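Local coordinates for protein PTS system, lactose-specific IIBC components (Streptococcus pneumoniae, PDB 3NBM) that probably passes a phosphoryl group from an upstream carrier protein to lactose during its uptake, as the IIB domain of a phosphotransferase system transporter, at residues G17-L22 with A39-Y44; E69-A74 with I79-T84. One frame throughout, in Å; residues are numbered along the deposited sequence. Where two conformers were deposited one is given.

Overall arrangement
Both contacts pack a helix against an edge strand of the same four-stranded parallel sheet, whose order is 37-43, 7-13, 56-59, 80-83. Interaction 1 sets helix 18-33 on strand 37-43 at one edge; interaction 2, later in the chain, sets helix 67-74 on strand 80-83 at the other. Their centres lie about 16 Å apart. The two helices cover opposite faces, so the domain is a three-layer alpha/beta/alpha sandwich built from two beta-alpha-beta units, with interaction 1 at the start of the helix that follows strand 7-13. They also touch directly: just beyond strand 37-43, Y44 reaches helix 67-74, where Y44 CE2 lies 3.7 Å from CE of the selenomethionine M70.

Interaction 1: G17-L22 with A39-Y44; sequences GTSAQL and ANSGAY
S41 and S19 carry this contact, with A20 and G42 beside them. S41 points from the strand into the first turn of helix 18-33, and its two side-chain atoms find different partners there. CB comes up against the helix backbone, 3.5 Å from A20 N, an amide already bonded to G17 O in the opening turn. OG lies alongside the alanine, 3.6 Å from A20 CA and a little farther from its methyl. With so little side chain in between, the main chains come close: A20 CA is 5.1 Å from S41 CA, and the axes of the short segments 18-22 and 39-43 pass within 7.0 Å, almost antiparallel at 171°.

S19 enters from the helix one residue earlier. Its OG is turned back between its own N and carbonyl carbon (chi1 52°), which sets it over S41 CB at 3.4 Å and leaves it 3.5 Å from G42 O. At that length it is at most a weak hydrogen bond, and not a settled one, because the proton has another acceptor within reach. G42 contributes backbone, and its N-H and C=O also serve the sheet, pairing with V11 and C13 of the neighbouring strand. Those two residues lie under S19 as well, so the buried serine sits over the seam between strands 7-13 and 37-43. Farther round the helix, L22 turns to helix 86-93, while T18 O takes a hydrogen bond from the Y89 hydroxyl.

Strand 7-13, helix 18-33 and strand 37-43 make the first beta-alpha-beta crossover of the domain. The loop between its first strand and helix is probably the family's phosphate-binding P-loop, with C13 likely the phosphorylated cysteine, as in related IIB proteins; this contact lies just after that loop, where the helix starts.

Interaction 2: E69-A74 with I79-T84; sequences EMKVDA and IQIVAT
I81 projects from strand 80-83 into the inner side of helix 67-74, where A74, M70 and the aliphatic part of K71 line the surface it packs on. The tight part is apolar. The A74 methyl, CB, meets I81 CG1 at 3.6 Å and lies 4.0 Å from I79 CB. M70, a selenomethionine described here in one of its two conformers, extends with CG anti to its backbone N (chi1 174°) and crosses the isoleucine, CG standing 3.8 Å from I81 CD1; beyond it M70 rests on I57 and L59 of the next strand.

Toward solvent the fit is looser and wetter. In one of two modelled conformers, the K71 chain folds back over the strand, laying CD 3.8 Å from I81 CB and sending NZ to two waters. One is bound by I81 N and donates to Q80 OE1; the other donates to I79 O. A third water ties I79 O to A74 O, next to a weak, bent direct bond from I79 N to A74 O (3.5 Å). Helix and strand run nearly antiparallel, joined by a short connection, as the closing half of a beta-alpha-beta unit in a three-layer alpha/beta fold whose 2-1-3-4 parallel sheet resembles the flavodoxin-like type.

Interaction 1: G17-L22 with A39-Y44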
loop_
_atom_site.group_PDB
_atom_site.type_symbol
_atom_site.label_atom_id
_atom_site.label_comp_id
_atom_site.label_asym_id
_atom_site.label_seq_id
_atom_site.Cartn_x
_atom_site.Cartn_y
_atom_site.Cartn_z
ATOM N N GLY A 17 6.109 -7.425 9.540
ATOM C CA GLY A 17 6.954 -7.278 8.365
ATOM C C GLY A 17 6.307 -7.744 7.065
ATOM O O GLY A 17 6.886 -7.661 5.973
ATOM N N THR A 18 5.078 -8.217 7.157
ATOM C CA THR A 18 4.366 -8.632 5.984
ATOM C C THR A 18 4.191 -7.482 4.971
ATOM O O THR A 18 4.143 -7.731 3.774
ATOM C CB THR A 18 3.015 -9.283 6.348
ATOM O OG1 THR A 18 2.447 -9.896 5.193
ATOM C CG2 THR A 18 2.018 -8.323 6.931
ATOM N N SER A 19 4.088 -6.232 5.438
ATOM C CA SER A 19 3.945 -5.096 4.526
ATOM C C SER A 19 5.097 -5.002 3.516
ATOM O O SER A 19 4.910 -4.612 2.364
ATOM C CB SER A 19 3.814 -3.783 5.315
ATOM O OG SER A 19 4.838 -3.633 6.256
ATOM N N ALA A 20 6.297 -5.354 3.942
ATOM C CA ALA A 20 7.456 -5.319 3.073
ATOM C C ALA A 20 7.312 -6.292 1.896
ATOM O O ALA A 20 7.857 -6.032 0.823
ATOM C CB ALA A 20 8.740 -5.627 3.843
ATOM N N GLN A 21 6.608 -7.410 2.096
ATOM C CA GLN A 21 6.405 -8.397 1.032
ATOM C C GLN A 21 5.649 -7.758 -0.136
ATOM O O GLN A 21 5.997 -7.956 -1.301
ATOM C CB GLN A 21 5.610 -9.603 1.548
ATOM C CG GLN A 21 6.268 -10.345 2.694
ATOM C CD GLN A 21 7.050 -11.548 2.216
ATOM O OE1 GLN A 21 7.361 -11.644 1.031
ATOM N NE2 GLN A 21 7.390 -12.455 3.129
ATOM N N LEU A 22 4.595 -7.014 0.166
ATOM C CA LEU A 22 3.852 -6.332 -0.884
ATOM C C LEU A 22 4.633 -5.150 -1.459
ATOM O O LEU A 22 4.658 -4.978 -2.678
ATOM C CB LEU A 22 2.445 -5.934 -0.440
ATOM C CG LEU A 22 1.607 -5.289 -1.545
ATOM C CD1 LEU A 22 1.435 -6.226 -2.740
ATOM C CD2 LEU A 22 0.244 -4.801 -1.051
ATOM N N ALA A 39 6.988 2.011 -3.650
ATOM C CA ALA A 39 6.299 1.532 -2.460
ATOM C C ALA A 39 7.240 1.404 -1.286
ATOM O O ALA A 39 8.336 0.841 -1.413
ATOM C CB ALA A 39 5.634 0.190 -2.723
ATOM N N ASN A 40 6.776 1.870 -0.140
ATOM C CA ASN A 40 7.432 1.645 1.138
ATOM C C ASN A 40 6.545 0.849 2.037
ATOM O O ASN A 40 5.345 0.710 1.777
ATOM C CB ASN A 40 7.809 2.964 1.801
ATOM C CG ASN A 40 8.817 3.715 1.029
ATOM O OD1 ASN A 40 8.529 4.773 0.519
ATOM N ND2 ASN A 40 10.023 3.138 0.909
ATOM N N SER A 41 7.137 0.329 3.104
ATOM C CA SER A 41 6.406 -0.416 4.129
ATOM C C SER A 41 6.628 0.212 5.493
ATOM O O SER A 41 7.636 0.865 5.742
ATOM C CB SER A 41 6.839 -1.888 4.136
ATOM O OG SER A 41 8.192 -2.030 4.428
ATOM N N GLY A 42 5.683 -0.014 6.370
ATOM C CA GLY A 42 5.784 0.487 7.714
ATOM C C GLY A 42 4.777 -0.156 8.618
ATOM O O GLY A 42 3.889 -0.904 8.174
ATOM N N ALA A 43 4.886 0.143 9.915
ATOM C CA ALA A 43 3.940 -0.306 10.922
ATOM C C ALA A 43 2.815 0.722 11.121
ATOM O O ALA A 43 3.078 1.922 11.210
ATOM C CB ALA A 43 4.650 -0.539 12.285
ATOM N N TYR A 44 1.584 0.240 11.215
ATOM C CA TYR A 44 0.452 1.107 11.546
ATOM C C TYR A 44 0.689 1.688 12.931
ATOM O O TYR A 44 0.902 0.959 13.890
ATOM C CB TYR A 44 -0.867 0.326 11.470
ATOM C CG TYR A 44 -2.087 1.223 11.470
ATOM C CD1 TYR A 44 -2.625 1.754 12.642
ATOM C CD2 TYR A 44 -2.665 1.613 10.279
ATOM C CE1 TYR A 44 -3.702 2.642 12.600
ATOM C CE2 TYR A 44 -3.729 2.459 10.242
ATOM C CZ TYR A 44 -4.242 2.990 11.398
ATOM O OH TYR A 44 -5.307 3.876 11.309
#

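Interaction 2: E69-A74 with I79-T84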
loop_
_atom_site.group_PDB
_atom_site.type_symbol
_atom_site.label_atom_id
_atom_site.label_comp_id
_atom_site.label_asym_id
_atom_site.label_seq_id
_atom_site.Cartn_x
_atom_site.Cartn_y
_atom_site.Cartn_z
ATOM N N GLU A 69 -11.167 4.309 10.313
ATOM C CA GLU A 69 -10.512 5.440 10.928
ATOM C C GLU A 69 -9.447 6.021 10.005
ATOM O O GLU A 69 -9.296 7.236 9.945
ATOM C CB GLU A 69 -9.992 5.135 12.335
ATOM C CG GLU A 69 -8.845 4.246 12.406
ATOM C CD GLU A 69 -8.683 3.603 13.793
ATOM O OE1 GLU A 69 -9.533 2.831 14.182
ATOM O OE2 GLU A 69 -7.693 3.859 14.463
HETATM N N MSE A 70 -8.719 5.171 9.282
HETATM C CA MSE A 70 -7.759 5.664 8.342
HETATM C C MSE A 70 -8.432 6.453 7.202
HETATM O O MSE A 70 -7.889 7.477 6.776
HETATM C CB MSE A 70 -6.929 4.520 7.804
HETATM C CG MSE A 70 -6.042 4.993 6.741
HETATM SE SE MSE A 70 -4.457 3.976 6.447
HETATM C CE MSE A 70 -3.323 4.973 7.509
ATOM N N LYS A 71 -9.616 6.015 6.762
ATOM C CA LYS A 71 -10.345 6.803 5.741
ATOM C C LYS A 71 -10.665 8.187 6.250
ATOM O O LYS A 71 -10.560 9.173 5.504
ATOM C CB LYS A 71 -11.648 6.162 5.267
ATOM C CG LYS A 71 -11.448 4.992 4.359
ATOM C CD LYS A 71 -11.112 5.399 2.942
ATOM C CE LYS A 71 -12.308 6.014 2.203
ATOM N NZ LYS A 71 -11.840 6.725 0.967
ATOM N N VAL A 72 -11.052 8.311 7.525
ATOM C CA VAL A 72 -11.305 9.635 8.078
ATOM C C VAL A 72 -10.015 10.446 8.093
ATOM O O VAL A 72 -9.997 11.595 7.665
ATOM C CB VAL A 72 -11.979 9.566 9.469
ATOM C CG1 VAL A 72 -12.148 10.982 10.030
ATOM C CG2 VAL A 72 -13.328 8.904 9.371
ATOM N N ASP A 73 -8.914 9.849 8.522
ATOM C CA ASP A 73 -7.606 10.542 8.529
ATOM C C ASP A 73 -7.181 10.976 7.130
ATOM O O ASP A 73 -6.563 12.070 6.962
ATOM C CB ASP A 73 -6.537 9.641 9.116
ATOM C CG ASP A 73 -6.740 9.368 10.577
ATOM O OD1 ASP A 73 -7.423 10.174 11.240
ATOM O OD2 ASP A 73 -6.183 8.364 11.084
ATOM N N ALA A 74 -7.543 10.202 6.121
ATOM C CA ALA A 74 -7.175 10.498 4.735
ATOM C C ALA A 74 -8.033 11.623 4.138
ATOM O O ALA A 74 -7.685 12.143 3.066
ATOM C CB ALA A 74 -7.310 9.240 3.879
ATOM N N ILE A 79 -5.975 11.359 0.139
ATOM C CA ILE A 79 -5.121 10.156 -0.051
ATOM C C ILE A 79 -6.078 8.979 -0.379
ATOM O O ILE A 79 -7.170 8.887 0.192
ATOM C CB ILE A 79 -4.302 9.811 1.295
ATOM C CG1 ILE A 79 -3.400 10.962 1.769
ATOM C CG2 ILE A 79 -3.430 8.528 1.150
ATOM C CD1 ILE A 79 -2.847 10.789 3.232
ATOM N N GLN A 80 -5.692 8.091 -1.292
ATOM C CA GLN A 80 -6.470 6.882 -1.527
ATOM C C GLN A 80 -6.086 5.828 -0.490
ATOM O O GLN A 80 -4.915 5.671 -0.200
ATOM C CB GLN A 80 -6.202 6.345 -2.937
ATOM C CG GLN A 80 -6.685 7.237 -4.048
ATOM C CD GLN A 80 -8.162 7.457 -3.997
ATOM O OE1 GLN A 80 -8.943 6.502 -3.814
ATOM N NE2 GLN A 80 -8.574 8.705 -4.105
ATOM N N ILE A 81 -7.074 5.119 0.049
ATOM C CA ILE A 81 -6.865 4.071 1.068
ATOM C C ILE A 81 -7.531 2.805 0.585
ATOM O O ILE A 81 -8.688 2.835 0.171
ATOM C CB ILE A 81 -7.496 4.448 2.454
ATOM C CG1 ILE A 81 -7.051 5.825 2.938
ATOM C CG2 ILE A 81 -7.241 3.379 3.475
ATOM C CD1 ILE A 81 -5.589 5.999 3.156
ATOM N N VAL A 82 -6.831 1.678 0.700
ATOM C CA VAL A 82 -7.394 0.379 0.338
ATOM C C VAL A 82 -7.043 -0.636 1.418
ATOM O O VAL A 82 -5.947 -0.631 1.946
ATOM C CB VAL A 82 -6.950 -0.122 -1.059
ATOM C CG1 VAL A 82 -7.105 0.955 -2.118
ATOM C CG2 VAL A 82 -5.579 -0.607 -1.023
ATOM N N ALA A 83 -8.013 -1.470 1.762
ATOM C CA ALA A 83 -7.803 -2.579 2.696
ATOM C C ALA A 83 -7.791 -3.890 1.948
ATOM O O ALA A 83 -8.470 -4.021 0.934
ATOM C CB ALA A 83 -8.888 -2.638 3.780
ATOM N N THR A 84 -7.036 -4.851 2.461
ATOM C CA THR A 84 -6.905 -6.155 1.834
ATOM C C THR A 84 -7.344 -7.267 2.793
ATOM O O THR A 84 -7.417 -7.101 4.022
ATOM C CB THR A 84 -5.449 -6.419 1.380
ATOM O OG1 THR A 84 -4.575 -6.448 2.509
ATOM C CG2 THR A 84 -4.999 -5.343 0.359
HETATM O O HOH W 1 -9.745 5.683 -1.089
HETATM O O HOH W 2 -9.472 7.769 1.162
HETATM O O HOH W 3 -9.152 10.782 1.063
#